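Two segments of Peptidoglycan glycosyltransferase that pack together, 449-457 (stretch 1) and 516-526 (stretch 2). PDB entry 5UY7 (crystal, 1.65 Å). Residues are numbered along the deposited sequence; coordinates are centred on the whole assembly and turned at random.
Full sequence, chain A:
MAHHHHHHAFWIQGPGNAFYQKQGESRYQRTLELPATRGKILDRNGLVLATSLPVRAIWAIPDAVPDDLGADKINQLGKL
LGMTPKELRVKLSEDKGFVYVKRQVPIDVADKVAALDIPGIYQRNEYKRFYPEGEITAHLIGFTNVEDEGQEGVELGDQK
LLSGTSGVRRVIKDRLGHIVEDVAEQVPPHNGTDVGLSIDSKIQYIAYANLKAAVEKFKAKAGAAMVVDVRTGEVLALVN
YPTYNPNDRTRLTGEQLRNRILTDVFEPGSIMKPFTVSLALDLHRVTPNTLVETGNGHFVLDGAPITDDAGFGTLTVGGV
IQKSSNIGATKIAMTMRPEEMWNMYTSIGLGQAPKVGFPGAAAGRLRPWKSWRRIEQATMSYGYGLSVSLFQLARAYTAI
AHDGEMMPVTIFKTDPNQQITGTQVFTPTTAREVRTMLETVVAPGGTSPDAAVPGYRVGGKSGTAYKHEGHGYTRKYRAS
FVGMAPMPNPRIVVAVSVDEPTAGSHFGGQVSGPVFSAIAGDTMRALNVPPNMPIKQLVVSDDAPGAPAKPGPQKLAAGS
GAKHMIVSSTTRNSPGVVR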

ATOM      1  N   PRO A 449      12.654  -6.854  -3.945  1.00 21.09           N
ATOM      2  CA  PRO A 449      13.345  -6.520  -5.198  1.00 22.11           C
ATOM      3  C   PRO A 449      12.598  -6.987  -6.438  1.00 22.32           C
ATOM      4  O   PRO A 449      12.818  -6.429  -7.526  1.00 23.66           O
ATOM      5  CB  PRO A 449      14.694  -7.237  -5.052  1.00 24.36           C
ATOM      6  CG  PRO A 449      14.383  -8.408  -4.183  1.00 27.19           C
ATOM      7  CD  PRO A 449      13.361  -7.908  -3.194  1.00 22.90           C
ATOM      8  N   ASP A 450      11.711  -7.972  -6.306  1.00 23.53           N
ATOM      9  CA  ASP A 450      10.931  -8.454  -7.440  1.00 25.77           C
ATOM     10  C   ASP A 450       9.871  -7.461  -7.884  1.00 21.87           C
ATOM     11  O   ASP A 450       9.236  -7.687  -8.927  1.00 23.00           O
ATOM     12  CB  ASP A 450      10.262  -9.793  -7.106  1.00 28.09           C
ATOM     13  CG  ASP A 450      11.245 -10.952  -7.080  1.00 49.51           C
ATOM     14  OD1 ASP A 450      12.457 -10.719  -7.265  1.00 56.18           O
ATOM     15  OD2 ASP A 450      10.801 -12.102  -6.881  1.00 62.77           O
ATOM     16  N   ALA A 451       9.656  -6.383  -7.133  1.00 17.66           N
ATOM     17  CA  ALA A 451       8.734  -5.331  -7.541  1.00 14.77           C
ATOM     18  C   ALA A 451       9.428  -4.195  -8.270  1.00 17.05           C
ATOM     19  O   ALA A 451       8.755  -3.264  -8.723  1.00 17.97           O
ATOM     20  CB  ALA A 451       7.981  -4.785  -6.326  1.00 16.79           C
ATOM     21  N   ALA A 452      10.750  -4.239  -8.386  1.00 16.64           N
ATOM     22  CA  ALA A 452      11.465  -3.246  -9.169  1.00 17.97           C
ATOM     23  C   ALA A 452      10.985  -3.262 -10.616  1.00 16.35           C
ATOM     24  O   ALA A 452      10.585  -4.302 -11.147  1.00 18.46           O
ATOM     25  CB  ALA A 452      12.966  -3.514  -9.130  1.00 18.23           C
ATOM     26  N   VAL A 453      11.061  -2.096 -11.253  1.00 15.75           N
ATOM     27  CA  VAL A 453      10.641  -1.898 -12.642  1.00 15.07           C
ATOM     28  C   VAL A 453      11.838  -1.409 -13.445  1.00 18.22           C
ATOM     29  O   VAL A 453      12.257  -0.251 -13.283  1.00 17.89           O
ATOM     30  CB  VAL A 453       9.477  -0.891 -12.728  1.00 15.03           C
ATOM     31  CG1 VAL A 453       9.129  -0.595 -14.182  1.00 16.77           C
ATOM     32  CG2 VAL A 453       8.266  -1.387 -11.953  1.00 16.91           C
ATOM     33  N   PRO A 454      12.419  -2.238 -14.309  1.00 19.97           N
ATOM     34  CA  PRO A 454      13.585  -1.798 -15.087  1.00 20.86           C
ATOM     35  C   PRO A 454      13.300  -0.500 -15.831  1.00 19.65           C
ATOM     36  O   PRO A 454      12.295  -0.375 -16.544  1.00 22.66           O
ATOM     37  CB  PRO A 454      13.823  -2.968 -16.049  1.00 25.02           C
ATOM     38  CG  PRO A 454      13.268  -4.166 -15.303  1.00 26.70           C
ATOM     39  CD  PRO A 454      12.063  -3.644 -14.567  1.00 22.44           C
ATOM     40  N   GLY A 455      14.178   0.484 -15.627  1.00 20.52           N
ATOM     41  CA  GLY A 455      14.068   1.766 -16.291  1.00 22.26           C
ATOM     42  C   GLY A 455      13.332   2.847 -15.523  1.00 20.01           C
ATOM     43  O   GLY A 455      13.359   4.008 -15.952  1.00 19.56           O
ATOM     44  N   TYR A 456      12.670   2.515 -14.419  1.00 17.17           N
ATOM     45  CA  TYR A 456      11.844   3.492 -13.716  1.00 17.81           C
ATOM     46  C   TYR A 456      12.074   3.412 -12.220  1.00 19.02           C
ATOM     47  O   TYR A 456      12.066   2.321 -11.644  1.00 21.29           O
ATOM     48  CB  TYR A 456      10.355   3.263 -14.002  1.00 16.52           C
ATOM     49  CG  TYR A 456       9.995   3.509 -15.438  1.00 17.72           C
ATOM     50  CD1 TYR A 456       9.681   4.788 -15.879  1.00 21.00           C
ATOM     51  CD2 TYR A 456       9.998   2.474 -16.364  1.00 18.95           C
ATOM     52  CE1 TYR A 456       9.362   5.025 -17.188  1.00 17.68           C
ATOM     53  CE2 TYR A 456       9.683   2.702 -17.696  1.00 22.13           C
ATOM     54  CZ  TYR A 456       9.361   3.984 -18.099  1.00 23.61           C
ATOM     55  OH  TYR A 456       9.037   4.224 -19.412  1.00 26.84           O
ATOM     56  N   ARG A 457      12.224   4.572 -11.589  1.00 15.49           N
ATOM     57  CA  ARG A 457      12.158   4.626 -10.138  1.00 13.87           C
ATOM     58  C   ARG A 457      10.732   4.382  -9.677  1.00 13.99           C
ATOM     59  O   ARG A 457       9.815   5.091 -10.100  1.00 16.53           O
ATOM     60  CB  ARG A 457      12.642   5.985  -9.646  1.00 14.37           C
ATOM     61  CG  ARG A 457      14.118   6.212  -9.940  1.00 17.55           C
ATOM     62  CD  ARG A 457      14.502   7.649  -9.670  1.00 19.06           C
ATOM     63  NE  ARG A 457      14.140   8.061  -8.315  1.00 16.39           N
ATOM     64  CZ  ARG A 457      14.248   9.313  -7.883  1.00 14.48           C
ATOM     65  NH1 ARG A 457      14.713  10.255  -8.689  1.00 19.21           N
ATOM     66  NH2 ARG A 457      13.875   9.620  -6.638  1.00 17.85           N
ATOM     67  N   PHE A 516       2.792  -6.254  -9.828  1.00 16.19           N
ATOM     68  CA  PHE A 516       2.926  -4.805  -9.730  1.00 15.36           C
ATOM     69  C   PHE A 516       3.930  -4.289 -10.755  1.00 17.01           C
ATOM     70  O   PHE A 516       3.666  -3.318 -11.481  1.00 14.80           O
ATOM     71  CB  PHE A 516       3.363  -4.396  -8.315  1.00 15.69           C
ATOM     72  CG  PHE A 516       3.904  -2.987  -8.246  1.00 15.13           C
ATOM     73  CD1 PHE A 516       3.043  -1.910  -8.057  1.00 15.21           C
ATOM     74  CD2 PHE A 516       5.267  -2.734  -8.410  1.00 15.15           C
ATOM     75  CE1 PHE A 516       3.520  -0.617  -8.015  1.00 15.39           C
ATOM     76  CE2 PHE A 516       5.755  -1.426  -8.378  1.00 16.74           C
ATOM     77  CZ  PHE A 516       4.882  -0.374  -8.172  1.00 17.60           C
ATOM     78  N   SER A 517       5.098  -4.930 -10.816  1.00 15.90           N
ATOM     79  CA  SER A 517       6.163  -4.449 -11.687  1.00 16.81           C
ATOM     80  C   SER A 517       5.727  -4.457 -13.144  1.00 16.98           C
ATOM     81  O   SER A 517       5.951  -3.489 -13.879  1.00 17.02           O
ATOM     82  CB  SER A 517       7.411  -5.309 -11.514  1.00 17.92           C
ATOM     83  OG  SER A 517       8.372  -4.986 -12.507  1.00 18.65           O
ATOM     84  N   ALA A 518       5.110  -5.555 -13.578  1.00 15.70           N
ATOM     85  CA  ALA A 518       4.681  -5.668 -14.966  1.00 17.03           C
ATOM     86  C   ALA A 518       3.628  -4.618 -15.298  1.00 17.99           C
ATOM     87  O   ALA A 518       3.714  -3.938 -16.324  1.00 16.64           O
ATOM     88  CB  ALA A 518       4.149  -7.079 -15.230  1.00 18.57           C
ATOM     89  N   ILE A 519       2.630  -4.456 -14.431  1.00 14.87           N
ATOM     90  CA  ILE A 519       1.574  -3.497 -14.730  1.00 14.49           C
ATOM     91  C   ILE A 519       2.114  -2.076 -14.697  1.00 14.96           C
ATOM     92  O   ILE A 519       1.802  -1.263 -15.571  1.00 15.20           O
ATOM     93  CB  ILE A 519       0.388  -3.680 -13.771  1.00 15.82           C
ATOM     94  CG1 ILE A 519      -0.273  -5.029 -14.038  1.00 15.72           C
ATOM     95  CG2 ILE A 519      -0.582  -2.505 -13.918  1.00 15.56           C
ATOM     96  CD1 ILE A 519      -1.386  -5.395 -13.039  1.00 17.31           C
ATOM     97  N   ALA A 520       2.916  -1.746 -13.676  1.00 15.29           N
ATOM     98  CA  ALA A 520       3.464  -0.397 -13.579  1.00 14.07           C
ATOM     99  C   ALA A 520       4.352  -0.076 -14.778  1.00 16.34           C
ATOM    100  O   ALA A 520       4.220   0.987 -15.399  1.00 16.02           O
ATOM    101  CB  ALA A 520       4.247  -0.240 -12.273  1.00 14.49           C
ATOM    102  N   GLY A 521       5.272  -0.979 -15.109  1.00 14.45           N
ATOM    103  CA  GLY A 521       6.163  -0.731 -16.233  1.00 16.33           C
ATOM    104  C   GLY A 521       5.428  -0.656 -17.559  1.00 17.06           C
ATOM    105  O   GLY A 521       5.687   0.235 -18.380  1.00 16.79           O
ATOM    106  N   ASP A 522       4.509  -1.597 -17.790  1.00 14.74           N
ATOM    107  CA  ASP A 522       3.754  -1.589 -19.038  1.00 15.30           C
ATOM    108  C   ASP A 522       2.949  -0.306 -19.164  1.00 15.20           C
ATOM    109  O   ASP A 522       2.810   0.239 -20.268  1.00 17.47           O
ATOM    110  CB  ASP A 522       2.818  -2.796 -19.124  1.00 16.41           C
ATOM    111  CG  ASP A 522       3.543  -4.108 -19.373  1.00 24.99           C
ATOM    112  OD1 ASP A 522       4.774  -4.112 -19.601  1.00 24.84           O
ATOM    113  OD2 ASP A 522       2.860  -5.155 -19.361  1.00 20.72           O
ATOM    114  N   THR A 523       2.386   0.169 -18.046  1.00 16.09           N
ATOM    115  CA  THR A 523       1.599   1.400 -18.070  1.00 15.51           C
ATOM    116  C   THR A 523       2.482   2.615 -18.325  1.00 14.11           C
ATOM    117  O   THR A 523       2.120   3.477 -19.136  1.00 16.69           O
ATOM    118  CB  THR A 523       0.820   1.555 -16.760  1.00 14.86           C
ATOM    119  OG1 THR A 523      -0.078   0.449 -16.624  1.00 16.10           O
ATOM    120  CG2 THR A 523       0.013   2.853 -16.760  1.00 17.64           C
ATOM    121  N   MET A 524       3.637   2.711 -17.648  1.00 15.15           N
ATOM    122  CA  MET A 524       4.592   3.775 -17.964  1.00 18.64           C
ATOM    123  C   MET A 524       4.901   3.817 -19.455  1.00 16.86           C
ATOM    124  O   MET A 524       4.874   4.884 -20.080  1.00 17.89           O
ATOM    125  CB  MET A 524       5.901   3.587 -17.194  1.00 21.75           C
ATOM    126  CG  MET A 524       5.819   3.599 -15.699  1.00 26.70           C
ATOM    127  SD  MET A 524       5.642   5.245 -15.027  1.00 26.15           S
ATOM    128  CE  MET A 524       3.851   5.342 -14.904  1.00 29.52           C
ATOM    129  N   ARG A 525       5.241   2.665 -20.038  1.00 15.20           N
ATOM    130  CA  ARG A 525       5.592   2.649 -21.450  1.00 16.18           C
ATOM    131  C   ARG A 525       4.415   3.089 -22.309  1.00 18.64           C
ATOM    132  O   ARG A 525       4.588   3.862 -23.256  1.00 20.27           O
ATOM    133  CB  ARG A 525       6.075   1.256 -21.868  1.00 19.11           C
ATOM    134  CG  ARG A 525       7.504   0.943 -21.426  1.00 25.98           C
ATOM    135  CD  ARG A 525       7.944  -0.442 -21.927  1.00 24.73           C
ATOM    136  NE  ARG A 525       7.361  -1.512 -21.120  1.00 24.94           N
ATOM    137  CZ  ARG A 525       7.811  -1.853 -19.920  1.00 24.78           C
ATOM    138  NH1 ARG A 525       8.847  -1.209 -19.405  1.00 24.79           N
ATOM    139  NH2 ARG A 525       7.232  -2.829 -19.235  1.00 29.22           N
ATOM    140  N   ALA A 526       3.207   2.616 -21.988  1.00 17.54           N
ATOM    141  CA  ALA A 526       2.054   2.941 -22.821  1.00 17.81           C
ATOM    142  C   ALA A 526       1.724   4.426 -22.763  1.00 18.33           C
ATOM    143  O   ALA A 526       1.198   4.983 -23.740  1.00 20.60           O
ATOM    144  CB  ALA A 526       0.847   2.108 -22.394  1.00 18.74           C
TER
HETATM  145  O   HOH W   1      10.333  -2.164 -17.161  1.00 30.18           O

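The contact sets a short 3-10 segment and the loop after it against one side of a helix, and its first rule is that the loop offers mostly carbonyls and small groups until Val 453 and Tyr 456. Pro 449 stays out of reach, though its O accepts from Ala 452 N (3.1 Å). Asp 450 only skirts the helix. At Ala 451 the backbones come close, CA to Ser 517 CA at 5.0 Å. Its CB lies 4.0 Å from Phe 516 CD2, while its O meets the edge of that ring, 3.5 Å from Phe 516 CE2, and is buried without a hydrogen-bond partner.

Ala 452 turns its CB away from the helix, yet its O accepts the one direct hydrogen bond between the stretches, from Ser 517 OG at 2.7 Å. Val 453 then points toward the helix and spreads its branches: CG2 reaches Ala 520 CB at 4.2 Å and Ser 517 OG at 3.6 Å, while CG1 sits 3.6 Å from Gly 521 CA. A CB on Gly 521 would stand about 3.1 Å from Val 453 CG1, so the bare glycine makes room for that methyl.

Val 453 also begins a type II turn, closed by Tyr 456 N to Val 453 O at 3.0 Å. Within it, Pro 454 O receives a hydrogen bond from a water (2.7 Å to the water O), which accepts in turn from Arg 525 NH1 at 2.9 Å. Gly 455, at phi 94°, suits a backbone that would jam a CB against the preceding carbonyl O. Tyr 456 closes the contact: Met 524 CB lies over one ring face, 3.8 Å from the ring centroid, and Arg 525 NH1 lies at the ring edge. A salt bridge from NH2 to Asp 522 OD1 (2.8 Å) holds Arg 525.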